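Local coordinates for protein transcobalamin-1 (Homo sapiens, PDB 4KKI) that binds vitamin B12 with femtomolar affinity and protects it from the acid of the stomach, and also recognises related corrinoids, at residues 35-38 / 39-43; 160-163 / 164-167; 215-218 / 219-223; 339-342 / 343-347; 367-370 / 371-374. One frame throughout, in Å; residues are numbered along the deposited sequence.

Contact 1: 35-38 / 39-43; sequences RLKP and LLNTM
Leu36 sets the first turn in place through its carbonyl. Leu36 O accepts the amide Leu40 N at 3.2 Å, the donor lying in the carbonyl plane, and takes a weak second bond from Leu39 N. Its methyl CD2 touches Leu39 CD1 at 4.1 Å. CG in both leucines stands anti to the carbonyl carbon (chi1 -61° in Leu36), and the two chains face the same buried side, against Ile276 of helix 265-277 and Leu294 of helix 284-294.

Lys37 comes next, on the more open side. Lys37 O receives Asn41 N at 2.7 Å in an almost straight bond. Farther out, the lysine, bent at chi2 and chi4, brings its methylenes across the Asn41 amide, with Lys37 CD 3.2 Å from Asn41 OD1 and CE a little farther. This is contact of aliphatic carbon with an amide oxygen; the ammonium itself is not bonded there.

Pro38 has no amide hydrogen to give, a lack that costs nothing in the first turn. Its carbonyl works twice: Thr42 N reaches Pro38 O at 2.9 Å and the hydroxyl Thr42 OG1 donates to the same Pro38 O at 3.0 Å, the two arriving from opposite faces of the carbonyl plane. The hydroxyl can curl back because it stands beside its own backbone N.

Chained i to i+4 bonds after a short 3-10 lead-in, with a proline in the opening turn, are typical of a helix N terminus, here helix 37-45 in the alpha6-alpha6 barrel of the N-terminal alpha domain.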
# COMPACT_ATOMS: atom_id res chain seq x y z
N ARG A 35 6.40 22.19 -2.08
CA ARG A 35 5.18 21.51 -2.49
C ARG A 35 4.99 20.17 -1.77
O ARG A 35 3.89 19.63 -1.75
CB ARG A 35 5.17 21.29 -4.01
CG ARG A 35 4.88 22.54 -4.81
CD ARG A 35 4.90 22.25 -6.30
NE ARG A 35 4.33 23.33 -7.09
CZ ARG A 35 3.05 23.39 -7.46
NH1 ARG A 35 2.21 22.43 -7.11
NH2 ARG A 35 2.61 24.42 -8.17
N LEU A 36 6.07 19.66 -1.19
CA LEU A 36 6.00 18.39 -0.46
C LEU A 36 5.63 18.59 1.01
O LEU A 36 5.42 17.63 1.74
CB LEU A 36 7.32 17.64 -0.57
CG LEU A 36 7.74 17.26 -1.99
CD1 LEU A 36 9.00 16.41 -1.97
CD2 LEU A 36 6.61 16.53 -2.69
N LYS A 37 5.56 19.85 1.44
CA LYS A 37 5.23 20.19 2.82
C LYS A 37 3.93 19.57 3.36
O LYS A 37 3.92 19.09 4.49
CB LYS A 37 5.22 21.71 3.03
CG LYS A 37 6.10 22.21 4.18
CD LYS A 37 5.69 21.58 5.51
CE LYS A 37 6.47 22.17 6.68
NZ LYS A 37 6.14 23.60 6.94
N PRO A 38 2.84 19.59 2.57
CA PRO A 38 1.61 18.96 3.09
C PRO A 38 1.81 17.49 3.45
O PRO A 38 1.22 17.02 4.42
CB PRO A 38 0.64 19.09 1.91
CG PRO A 38 1.08 20.32 1.22
CD PRO A 38 2.58 20.28 1.29
N LEU A 39 2.64 16.79 2.68
CA LEU A 39 2.95 15.40 2.98
C LEU A 39 3.66 15.32 4.33
O LEU A 39 3.33 14.48 5.16
CB LEU A 39 3.84 14.79 1.90
CG LEU A 39 3.31 14.79 0.46
CD1 LEU A 39 4.28 14.05 -0.44
CD2 LEU A 39 1.93 14.17 0.40
N LEU A 40 4.63 16.20 4.52
CA LEU A 40 5.41 16.25 5.75
C LEU A 40 4.49 16.56 6.93
O LEU A 40 4.52 15.87 7.94
CB LEU A 40 6.52 17.30 5.65
CG LEU A 40 7.52 17.13 4.49
CD1 LEU A 40 8.52 18.28 4.43
CD2 LEU A 40 8.24 15.80 4.59
N ASN A 41 3.66 17.59 6.77
CA ASN A 41 2.71 17.97 7.81
C ASN A 41 1.78 16.83 8.20
O ASN A 41 1.65 16.52 9.38
CB ASN A 41 1.89 19.20 7.38
CG ASN A 41 2.74 20.44 7.25
OD1 ASN A 41 3.77 20.58 7.92
ND2 ASN A 41 2.32 21.36 6.40
N THR A 42 1.16 16.21 7.21
CA THR A 42 0.28 15.06 7.42
C THR A 42 0.93 13.96 8.26
O THR A 42 0.33 13.47 9.22
CB THR A 42 -0.19 14.47 6.07
OG1 THR A 42 -1.08 15.39 5.42
CG2 THR A 42 -0.92 13.15 6.29
N MET A 43 2.16 13.59 7.92
CA MET A 43 2.86 12.54 8.63
C MET A 43 3.20 12.94 10.07
O MET A 43 3.23 12.09 10.96
CB MET A 43 4.12 12.12 7.86
CG MET A 43 3.82 11.67 6.43
SD MET A 43 5.26 11.47 5.37
CE MET A 43 5.74 9.80 5.77

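Contact 2: 160-163 / 164-167; sequences NYST and AEVV
Ser162 and Glu165, 5.0 Å apart from CA to CA, mark where an extended chain turns into helix 163-169. Tyr161 and Ser162 still have strand-like backbone angles (psi 151° at Tyr161), while Thr163 is already helical. Two carbonyls then start the regular bonding: Ser162 O takes Val166 N at 3.2 Å, and Thr163 O takes Val167 N at 2.9 Å, the second bond being the straighter.

Ser162 is the N-cap. With its hydroxyl swung to the far side from its own N (chi1 176°), Ser162 OG accepts Glu165 N at 3.2 Å, a capping bond to an amide of the first helical turn. Ser162 CB sits 3.7 Å from Glu165 CB, and the Ala164 methyl lies alongside the serine oxygen. On the inner side the Tyr161 ring carbon CD2 comes within 4.3 Å of the Val166 methyl CG2, which approaches the ring obliquely. Val167 leans its CG2 on Thr163 O. Asn160 and Ser162 belong to an N-glycosylation sequon, but no sugar is present on Asn160 here.

Tyr161 touches Leu154 of helix 144-156 and Val198 of helix 185-203; Val166 reaches Val151 and Leu195 on those same two helices, and Val167 rests against helix 213-229 at Asn216 and Ile217.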
# COMPACT_ATOMS: atom_id res chain seq x y z
N ASN A 160 16.48 -16.03 4.02
CA ASN A 160 16.38 -17.26 3.26
C ASN A 160 15.01 -17.41 2.60
O ASN A 160 13.99 -17.50 3.27
CB ASN A 160 16.69 -18.48 4.14
CG ASN A 160 17.05 -19.71 3.33
OD1 ASN A 160 16.40 -20.04 2.35
ND2 ASN A 160 18.12 -20.39 3.75
N TYR A 161 15.01 -17.44 1.27
CA TYR A 161 13.78 -17.62 0.50
C TYR A 161 14.08 -18.41 -0.76
O TYR A 161 15.18 -18.35 -1.30
CB TYR A 161 13.16 -16.26 0.14
CG TYR A 161 14.03 -15.39 -0.73
CD1 TYR A 161 15.02 -14.59 -0.18
CD2 TYR A 161 13.87 -15.37 -2.11
CE1 TYR A 161 15.82 -13.79 -0.97
CE2 TYR A 161 14.67 -14.57 -2.91
CZ TYR A 161 15.64 -13.78 -2.33
OH TYR A 161 16.45 -12.98 -3.11
N SER A 162 13.09 -19.16 -1.24
CA SER A 162 13.25 -19.95 -2.45
C SER A 162 12.91 -19.13 -3.68
O SER A 162 11.79 -18.64 -3.82
CB SER A 162 12.38 -21.21 -2.39
OG SER A 162 12.47 -21.94 -3.61
N THR A 163 13.87 -18.98 -4.59
CA THR A 163 13.63 -18.27 -5.83
C THR A 163 12.66 -19.05 -6.70
O THR A 163 11.87 -18.47 -7.45
CB THR A 163 14.93 -18.04 -6.62
OG1 THR A 163 15.52 -19.30 -6.94
CG2 THR A 163 15.92 -17.22 -5.80
N ALA A 164 12.71 -20.38 -6.59
CA ALA A 164 11.79 -21.24 -7.31
C ALA A 164 10.36 -20.97 -6.85
O ALA A 164 9.43 -20.96 -7.66
CB ALA A 164 12.14 -22.70 -7.08
N GLU A 165 10.20 -20.72 -5.55
CA GLU A 165 8.91 -20.38 -4.98
C GLU A 165 8.40 -19.08 -5.59
O GLU A 165 7.21 -18.93 -5.87
CB GLU A 165 9.02 -20.24 -3.46
CG GLU A 165 7.78 -20.67 -2.70
CD GLU A 165 7.70 -22.17 -2.53
OE1 GLU A 165 8.47 -22.71 -1.70
OE2 GLU A 165 6.88 -22.80 -3.22
N VAL A 166 9.32 -18.13 -5.79
CA VAL A 166 8.99 -16.84 -6.38
C VAL A 166 8.55 -17.00 -7.84
O VAL A 166 7.51 -16.48 -8.24
CB VAL A 166 10.18 -15.88 -6.30
CG1 VAL A 166 9.90 -14.61 -7.10
CG2 VAL A 166 10.50 -15.55 -4.85
N VAL A 167 9.35 -17.73 -8.61
CA VAL A 167 9.03 -18.02 -10.00
C VAL A 167 7.69 -18.73 -10.11
O VAL A 167 6.91 -18.50 -11.04
CB VAL A 167 10.13 -18.89 -10.65
CG1 VAL A 167 9.75 -19.28 -12.08
CG2 VAL A 167 11.46 -18.16 -10.64

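Contact 3: 215-218 / 219-223; sequences KNIS and IYTKS. With NAG (2-acetamido-2-deoxy-beta-D-glucopyranose), chain E.
Ile217 and Thr221 share the doubly used carbonyl of this stretch of alpha helix, part of helix 213-229. Ile217 O accepts Thr221 N at 2.9 Å and also the hydroxyl Thr221 OG1 at 3.0 Å, which comes from above the carbonyl plane on the face opposite the amide. A chi1 of -56° sets OG1 anti to the carbonyl carbon of Thr221, within range of the preceding turn.

Other backbone donors follow the usual i to i-4 pattern: Ile219 N to Lys215 O, Tyr220 N to Asn216 O and Lys222 N to Ser218 O. Three other side-chain polar ends find partners outside the two segments. Ser218 OG bonds to Leu214 O one turn earlier, Lys222 NZ makes a salt bridge with Glu226, and Tyr220 OH is hydrogen-bonded to Val167 O on helix 163-169. The amide nitrogen of Asn216 is spent differently: Asn216 ND2 is covalently joined to NAG C1, the anomeric carbon of an N-acetylglucosamine. With Ser218 two residues on, Asn216 forms the Asn-X-Ser sequon.

Among the apolar parts, Ile217 packs on Leu195 and Val198 of helix 185-203. Lys215 and Ile219 run side by side, pointing the same way, with Lys215 NZ 3.8 Å from the methyl Ile219 CD1. The tyrosine ring is turned so that it lies across the preceding turn, and Asn216 O sits over one of its faces near the rim, 3.1 Å from Tyr220 CD1.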
# COMPACT_ATOMS: atom_id res chain seq x y z
N LYS A 215 15.87 -15.24 -16.25
CA LYS A 215 15.10 -15.07 -17.48
C LYS A 215 13.61 -14.99 -17.19
O LYS A 215 12.94 -14.04 -17.61
CB LYS A 215 15.39 -16.23 -18.44
CG LYS A 215 14.73 -16.11 -19.81
CD LYS A 215 15.22 -17.22 -20.73
CE LYS A 215 14.50 -17.21 -22.07
NZ LYS A 215 13.06 -17.53 -21.93
N ASN A 216 13.09 -15.96 -16.45
CA ASN A 216 11.66 -16.01 -16.14
C ASN A 216 11.20 -14.83 -15.29
O ASN A 216 10.13 -14.27 -15.52
CB ASN A 216 11.30 -17.33 -15.46
CG ASN A 216 11.54 -18.52 -16.36
OD1 ASN A 216 11.71 -18.37 -17.57
ND2 ASN A 216 11.55 -19.72 -15.78
N ILE A 217 12.02 -14.44 -14.31
CA ILE A 217 11.71 -13.30 -13.46
C ILE A 217 11.67 -12.01 -14.29
O ILE A 217 10.79 -11.17 -14.11
CB ILE A 217 12.71 -13.17 -12.30
CG1 ILE A 217 12.60 -14.38 -11.37
CG2 ILE A 217 12.47 -11.89 -11.51
CD1 ILE A 217 13.59 -14.36 -10.23
N SER A 218 12.62 -11.88 -15.21
CA SER A 218 12.68 -10.73 -16.11
C SER A 218 11.43 -10.64 -16.98
O SER A 218 10.91 -9.56 -17.22
CB SER A 218 13.93 -10.80 -16.99
OG SER A 218 15.11 -10.72 -16.21
N ILE A 219 10.97 -11.80 -17.45
CA ILE A 219 9.76 -11.87 -18.26
C ILE A 219 8.54 -11.48 -17.43
O ILE A 219 7.67 -10.74 -17.90
CB ILE A 219 9.57 -13.27 -18.88
CG1 ILE A 219 10.69 -13.56 -19.88
CG2 ILE A 219 8.22 -13.39 -19.55
CD1 ILE A 219 10.65 -14.94 -20.49
N TYR A 220 8.49 -11.96 -16.19
CA TYR A 220 7.44 -11.57 -15.25
C TYR A 220 7.41 -10.06 -15.08
O TYR A 220 6.35 -9.43 -15.14
CB TYR A 220 7.65 -12.21 -13.88
CG TYR A 220 7.41 -13.70 -13.81
CD1 TYR A 220 7.05 -14.43 -14.94
CD2 TYR A 220 7.53 -14.39 -12.61
CE1 TYR A 220 6.83 -15.79 -14.88
CE2 TYR A 220 7.31 -15.75 -12.53
CZ TYR A 220 6.96 -16.44 -13.67
OH TYR A 220 6.74 -17.80 -13.59
N THR A 221 8.59 -9.48 -14.88
CA THR A 221 8.72 -8.04 -14.69
C THR A 221 8.27 -7.28 -15.94
O THR A 221 7.56 -6.28 -15.84
CB THR A 221 10.17 -7.63 -14.36
OG1 THR A 221 10.62 -8.35 -13.20
CG2 THR A 221 10.26 -6.14 -14.09
N LYS A 222 8.69 -7.77 -17.10
CA LYS A 222 8.29 -7.18 -18.38
C LYS A 222 6.77 -7.12 -18.53
O LYS A 222 6.22 -6.09 -18.90
CB LYS A 222 8.90 -7.98 -19.54
CG LYS A 222 8.55 -7.44 -20.91
CD LYS A 222 9.29 -8.19 -22.00
CE LYS A 222 8.89 -7.70 -23.39
NZ LYS A 222 7.46 -7.94 -23.69
N SER A 223 6.11 -8.23 -18.22
CA SER A 223 4.65 -8.31 -18.30
C SER A 223 3.97 -7.38 -17.30
O SER A 223 2.99 -6.70 -17.63
CB SER A 223 4.19 -9.75 -18.09
OG SER A 223 2.77 -9.84 -18.07
C1 NAG E . 11.52 -20.75 -16.79
C2 NAG E . 11.81 -22.09 -16.11
C3 NAG E . 11.64 -23.27 -17.07
C4 NAG E . 10.35 -23.15 -17.87
C5 NAG E . 10.26 -21.76 -18.51
C6 NAG E . 8.98 -21.60 -19.32
C7 NAG E . 13.41 -21.87 -14.30
C8 NAG E . 14.82 -22.09 -13.84
N2 NAG E . 13.17 -22.07 -15.59
O3 NAG E . 11.62 -24.48 -16.34
O4 NAG E . 10.32 -24.14 -18.87
O5 NAG E . 10.30 -20.78 -17.50
O6 NAG E . 7.86 -21.70 -18.46
O7 NAG E . 12.54 -21.53 -13.50

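Contact 4: 339-342 / 343-347; sequences SVRI and NETYF. With NAG (2-acetamido-2-deoxy-beta-D-glucopyranose), chain B; NAG (2-acetamido-2-deoxy-beta-D-glucopyranose), chain H.
Val340 and Tyr346 form the hydrogen-bonded antiparallel pair of this hairpin, which joins strands 333-341 and 345-353. Val340 N reaches Tyr346 O at 2.8 Å, nearly straight, and Tyr346 N returns to Val340 O at 3.1 Å, tilted from the carbonyl plane. One step nearer the bend, Ile342 N donates to Glu344 O at 3.0 Å. The flanking pairs Ser339-Phe347 and Arg341-Thr345 are non-hydrogen-bonded.

Side-chain polar contacts gather at the turn. Tyr346 OH donates to Glu344 OE2 at 2.6 Å on the anti side of the carboxylate, while the other oxygen takes a weak bond from the amide of Asn343. On the opposite face Arg341, bent at chi3 (-81°), lays its guanidinium over the Thr345 hydroxyl; Arg341 NH2 is 3.1 Å from Thr345 OG1, but the angle is too poor for a hydrogen bond. The arginine's salt bridge goes instead to Glu427 on strand 426-432.

Sugar makes the third kind. Asn343 ND2 carries an N-acetylglucosamine, whose acetyl methyl C8 lies 3.7 Å from Ile342 CG2. A second N-acetylglucosamine, that of Asn337, rests on the face bearing Ser339, Thr345 and Phe347: its C5 stands over one face of the Phe347 ring, and its O6 is 3.2 Å from Thr345 CG2.

Chemically, then, the backbone bond Ile342 N to Glu344 O holds the bend, the Glu344 carboxylate adds one short bond and one weak one, and sugar covers part of Ile342 and one face of the Phe347 ring on the edge strand.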
# COMPACT_ATOMS: atom_id res chain seq x y z
N SER A 339 -27.36 2.69 -1.23
CA SER A 339 -27.84 1.33 -1.43
C SER A 339 -26.84 0.28 -0.92
O SER A 339 -25.63 0.49 -0.97
CB SER A 339 -28.16 1.08 -2.90
OG SER A 339 -27.01 1.20 -3.71
N VAL A 340 -27.37 -0.83 -0.43
CA VAL A 340 -26.55 -1.96 -0.03
C VAL A 340 -26.90 -3.17 -0.90
O VAL A 340 -27.99 -3.72 -0.78
CB VAL A 340 -26.77 -2.33 1.45
CG1 VAL A 340 -26.02 -3.61 1.79
CG2 VAL A 340 -26.34 -1.19 2.36
N ARG A 341 -25.97 -3.55 -1.77
CA ARG A 341 -26.21 -4.67 -2.68
C ARG A 341 -25.48 -5.94 -2.25
O ARG A 341 -24.26 -5.95 -2.07
CB ARG A 341 -25.82 -4.29 -4.11
CG ARG A 341 -25.69 -5.47 -5.06
CD ARG A 341 -25.54 -5.04 -6.51
NE ARG A 341 -26.84 -4.72 -7.11
CZ ARG A 341 -27.27 -3.48 -7.34
NH1 ARG A 341 -26.52 -2.44 -7.03
NH2 ARG A 341 -28.47 -3.29 -7.89
N ILE A 342 -26.25 -7.02 -2.10
CA ILE A 342 -25.71 -8.34 -1.83
C ILE A 342 -26.09 -9.23 -3.00
O ILE A 342 -25.30 -9.43 -3.93
CB ILE A 342 -26.28 -8.90 -0.52
CG1 ILE A 342 -26.13 -7.87 0.60
CG2 ILE A 342 -25.61 -10.22 -0.15
CD1 ILE A 342 -26.56 -8.35 1.96
N ASN A 343 -27.31 -9.76 -2.96
CA ASN A 343 -27.95 -10.31 -4.14
C ASN A 343 -29.08 -9.36 -4.49
O ASN A 343 -29.11 -8.76 -5.56
CB ASN A 343 -28.50 -11.71 -3.86
CG ASN A 343 -27.45 -12.78 -4.02
OD1 ASN A 343 -26.73 -12.82 -5.03
ND2 ASN A 343 -27.35 -13.67 -3.04
N GLU A 344 -30.00 -9.22 -3.54
CA GLU A 344 -31.02 -8.19 -3.58
C GLU A 344 -30.37 -6.87 -3.22
O GLU A 344 -29.21 -6.83 -2.79
CB GLU A 344 -32.11 -8.51 -2.56
CG GLU A 344 -31.70 -8.28 -1.11
CD GLU A 344 -30.78 -9.36 -0.54
OE1 GLU A 344 -30.25 -10.18 -1.32
OE2 GLU A 344 -30.59 -9.38 0.69
N THR A 345 -31.11 -5.78 -3.38
CA THR A 345 -30.59 -4.46 -3.05
C THR A 345 -31.55 -3.69 -2.14
O THR A 345 -32.75 -3.60 -2.42
CB THR A 345 -30.30 -3.63 -4.31
OG1 THR A 345 -29.44 -4.37 -5.18
CG2 THR A 345 -29.65 -2.31 -3.95
N TYR A 346 -31.02 -3.15 -1.05
CA TYR A 346 -31.78 -2.29 -0.16
C TYR A 346 -31.31 -0.85 -0.35
O TYR A 346 -30.11 -0.60 -0.38
CB TYR A 346 -31.59 -2.70 1.30
CG TYR A 346 -31.77 -4.18 1.56
CD1 TYR A 346 -30.70 -5.07 1.46
CD2 TYR A 346 -33.01 -4.70 1.93
CE1 TYR A 346 -30.85 -6.42 1.70
CE2 TYR A 346 -33.17 -6.06 2.18
CZ TYR A 346 -32.09 -6.91 2.06
OH TYR A 346 -32.24 -8.26 2.30
N PHE A 347 -32.24 0.08 -0.49
CA PHE A 347 -31.88 1.48 -0.73
C PHE A 347 -32.78 2.48 -0.02
O PHE A 347 -33.97 2.22 0.19
CB PHE A 347 -31.84 1.77 -2.23
CG PHE A 347 -33.18 1.67 -2.90
CD1 PHE A 347 -33.65 0.45 -3.35
CD2 PHE A 347 -33.96 2.80 -3.09
CE1 PHE A 347 -34.88 0.35 -3.97
CE2 PHE A 347 -35.19 2.71 -3.70
CZ PHE A 347 -35.65 1.48 -4.15
C1 NAG B . -26.72 -14.86 -3.54
C2 NAG B . -26.27 -15.40 -2.19
C3 NAG B . -25.94 -16.89 -2.21
C4 NAG B . -26.93 -17.69 -3.04
C5 NAG B . -27.16 -17.02 -4.39
C6 NAG B . -28.16 -17.80 -5.23
C7 NAG B . -24.88 -14.44 -0.45
C8 NAG B . -23.84 -13.42 -0.09
N2 NAG B . -25.10 -14.65 -1.74
O3 NAG B . -25.93 -17.37 -0.88
O4 NAG B . -26.41 -18.98 -3.25
O5 NAG B . -27.64 -15.71 -4.18
O6 NAG B . -27.97 -17.50 -6.59
O7 NAG B . -25.49 -15.05 0.43
C1 NAG H . -31.00 4.40 -6.24
C2 NAG H . -31.49 4.69 -7.66
C3 NAG H . -32.69 3.82 -8.01
C4 NAG H . -32.35 2.36 -7.76
C5 NAG H . -31.79 2.15 -6.36
C6 NAG H . -31.33 0.71 -6.20
C7 NAG H . -31.35 6.80 -8.84
C8 NAG H . -32.18 7.98 -9.28
N2 NAG H . -31.82 6.10 -7.81
O3 NAG H . -33.02 4.01 -9.36
O4 NAG H . -33.52 1.58 -7.92
O5 NAG H . -30.71 3.02 -6.10
O6 NAG H . -30.71 0.55 -4.95
O7 NAG H . -30.30 6.53 -9.42

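Contact 5: 367-370 / 371-374; sequences KMND and TIFG. With NAG (2-acetamido-2-deoxy-beta-D-glucopyranose), chain D.
Asn369 CB meets the Phe373 ring obliquely, nearest to its CD2, while Ile372 CG2 lies over the centre of one face, 3.4 Å above the plane of the Phe373 ring. The ring of Tyr338 also meets it, with the planes at about 55°. The second flat group, the Asn369 amide, is linked through ND2 to C1 of an N-acetylglucosamine at 1.5 Å, while OD1 faces backbone amides of the next turn.

That oxygen makes Asn369 the N-cap of the short, weakly bonded helix 370-373, just where helix 358-368 has ended. Asn369 OD1 takes weak bonds from Thr371 N at 3.2 Å and Ile372 N at 3.3 Å. A chi1 of -154° carries the side-chain amide round to these donors. A firmer bond runs between backbones, Phe373 N to Asn369 O at 2.9 Å.

Asn369, Asp370 and Thr371 spell the glycosylation sequon, and the sugar folds back over it: its methyl C8 lies 3.3 Å from Thr371 OG1, and its C5 is 3.9 Å from Ile372 CD1. On leaving the turn, the chain brings Gly374 CA to 3.2 Å from Asp370 O, a CA-H...O contact.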
# COMPACT_ATOMS: atom_id res chain seq x y z
N LYS A 367 -29.16 3.94 11.66
CA LYS A 367 -30.13 4.45 12.62
C LYS A 367 -31.56 4.29 12.11
O LYS A 367 -32.47 3.97 12.87
CB LYS A 367 -29.85 5.92 12.96
CG LYS A 367 -28.66 6.13 13.90
CD LYS A 367 -29.11 6.47 15.32
CE LYS A 367 -29.79 5.29 16.02
NZ LYS A 367 -30.27 5.65 17.39
N MET A 368 -31.75 4.52 10.81
CA MET A 368 -33.07 4.37 10.19
C MET A 368 -33.54 2.92 10.26
O MET A 368 -34.74 2.66 10.42
CB MET A 368 -33.03 4.83 8.73
CG MET A 368 -32.67 6.30 8.54
SD MET A 368 -32.54 6.75 6.80
CE MET A 368 -31.97 8.45 6.93
N ASN A 369 -32.60 2.00 10.14
CA ASN A 369 -32.88 0.58 10.10
C ASN A 369 -31.66 -0.28 10.40
O ASN A 369 -30.83 -0.50 9.52
CB ASN A 369 -33.41 0.20 8.72
CG ASN A 369 -34.28 -1.02 8.76
OD1 ASN A 369 -33.93 -2.03 9.37
ND2 ASN A 369 -35.42 -0.94 8.11
N ASP A 370 -31.54 -0.76 11.63
CA ASP A 370 -30.36 -1.52 12.03
C ASP A 370 -30.38 -2.93 11.44
O ASP A 370 -29.34 -3.58 11.31
CB ASP A 370 -30.24 -1.58 13.55
CG ASP A 370 -28.92 -2.18 14.02
OD1 ASP A 370 -27.90 -1.45 13.99
OD2 ASP A 370 -28.90 -3.36 14.41
N THR A 371 -31.57 -3.40 11.09
CA THR A 371 -31.72 -4.74 10.53
C THR A 371 -31.09 -4.82 9.14
O THR A 371 -30.41 -5.79 8.81
CB THR A 371 -33.20 -5.15 10.43
OG1 THR A 371 -33.85 -4.89 11.69
CG2 THR A 371 -33.33 -6.62 10.08
N ILE A 372 -31.33 -3.79 8.34
CA ILE A 372 -30.93 -3.79 6.94
C ILE A 372 -29.62 -3.03 6.72
O ILE A 372 -28.77 -3.45 5.93
CB ILE A 372 -32.06 -3.21 6.05
CG1 ILE A 372 -33.00 -4.33 5.58
CG2 ILE A 372 -31.49 -2.52 4.83
CD1 ILE A 372 -33.82 -4.95 6.67
N PHE A 373 -29.46 -1.91 7.41
CA PHE A 373 -28.29 -1.06 7.20
C PHE A 373 -27.30 -1.11 8.37
O PHE A 373 -26.37 -0.31 8.43
CB PHE A 373 -28.73 0.37 6.91
CG PHE A 373 -29.49 0.52 5.63
CD1 PHE A 373 -28.99 -0.01 4.45
CD2 PHE A 373 -30.71 1.17 5.60
CE1 PHE A 373 -29.70 0.13 3.26
CE2 PHE A 373 -31.42 1.31 4.42
CZ PHE A 373 -30.91 0.78 3.24
N GLY A 374 -27.51 -2.04 9.29
CA GLY A 374 -26.58 -2.24 10.38
C GLY A 374 -25.28 -2.84 9.88
O GLY A 374 -25.29 -3.83 9.15
C1 NAG D . -36.39 -2.02 8.07
C2 NAG D . -37.50 -2.40 9.08
C3 NAG D . -38.46 -3.48 8.63
C4 NAG D . -38.71 -3.45 7.14
C5 NAG D . -37.38 -3.44 6.43
C6 NAG D . -37.59 -3.55 4.93
C7 NAG D . -36.70 -1.91 11.29
C8 NAG D . -35.83 -2.35 12.42
N2 NAG D . -36.87 -2.79 10.31
O3 NAG D . -39.70 -3.27 9.30
O4 NAG D . -39.44 -4.60 6.76
O5 NAG D . -36.80 -2.19 6.72
O6 NAG D . -38.49 -2.52 4.53
O7 NAG D . -37.23 -0.82 11.26

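Overall arrangement
All five contacts are local and follow one another in series; none nests in or crosses another. Contact 1 starts helix 37-45 in the helical domain, its centre about 38 Å from that of contact 2, across the centre of the chain. Contact 2 ends the loop after helix 144-156, and contact 3 lies within helix 213-229; they meet through Val167, tying helix 163-169 to helix 213-229 beside the Asn216 glycan. Beyond the linker, contact 4 closes the hairpin of the C-terminal beta domain, and contact 5 joins the end of helix 358-368 to the short helix 370-373 that precedes strand 375-379. Contacts 4 and 5 touch where Phe373 packs on Val340 and Ile372 on Tyr346.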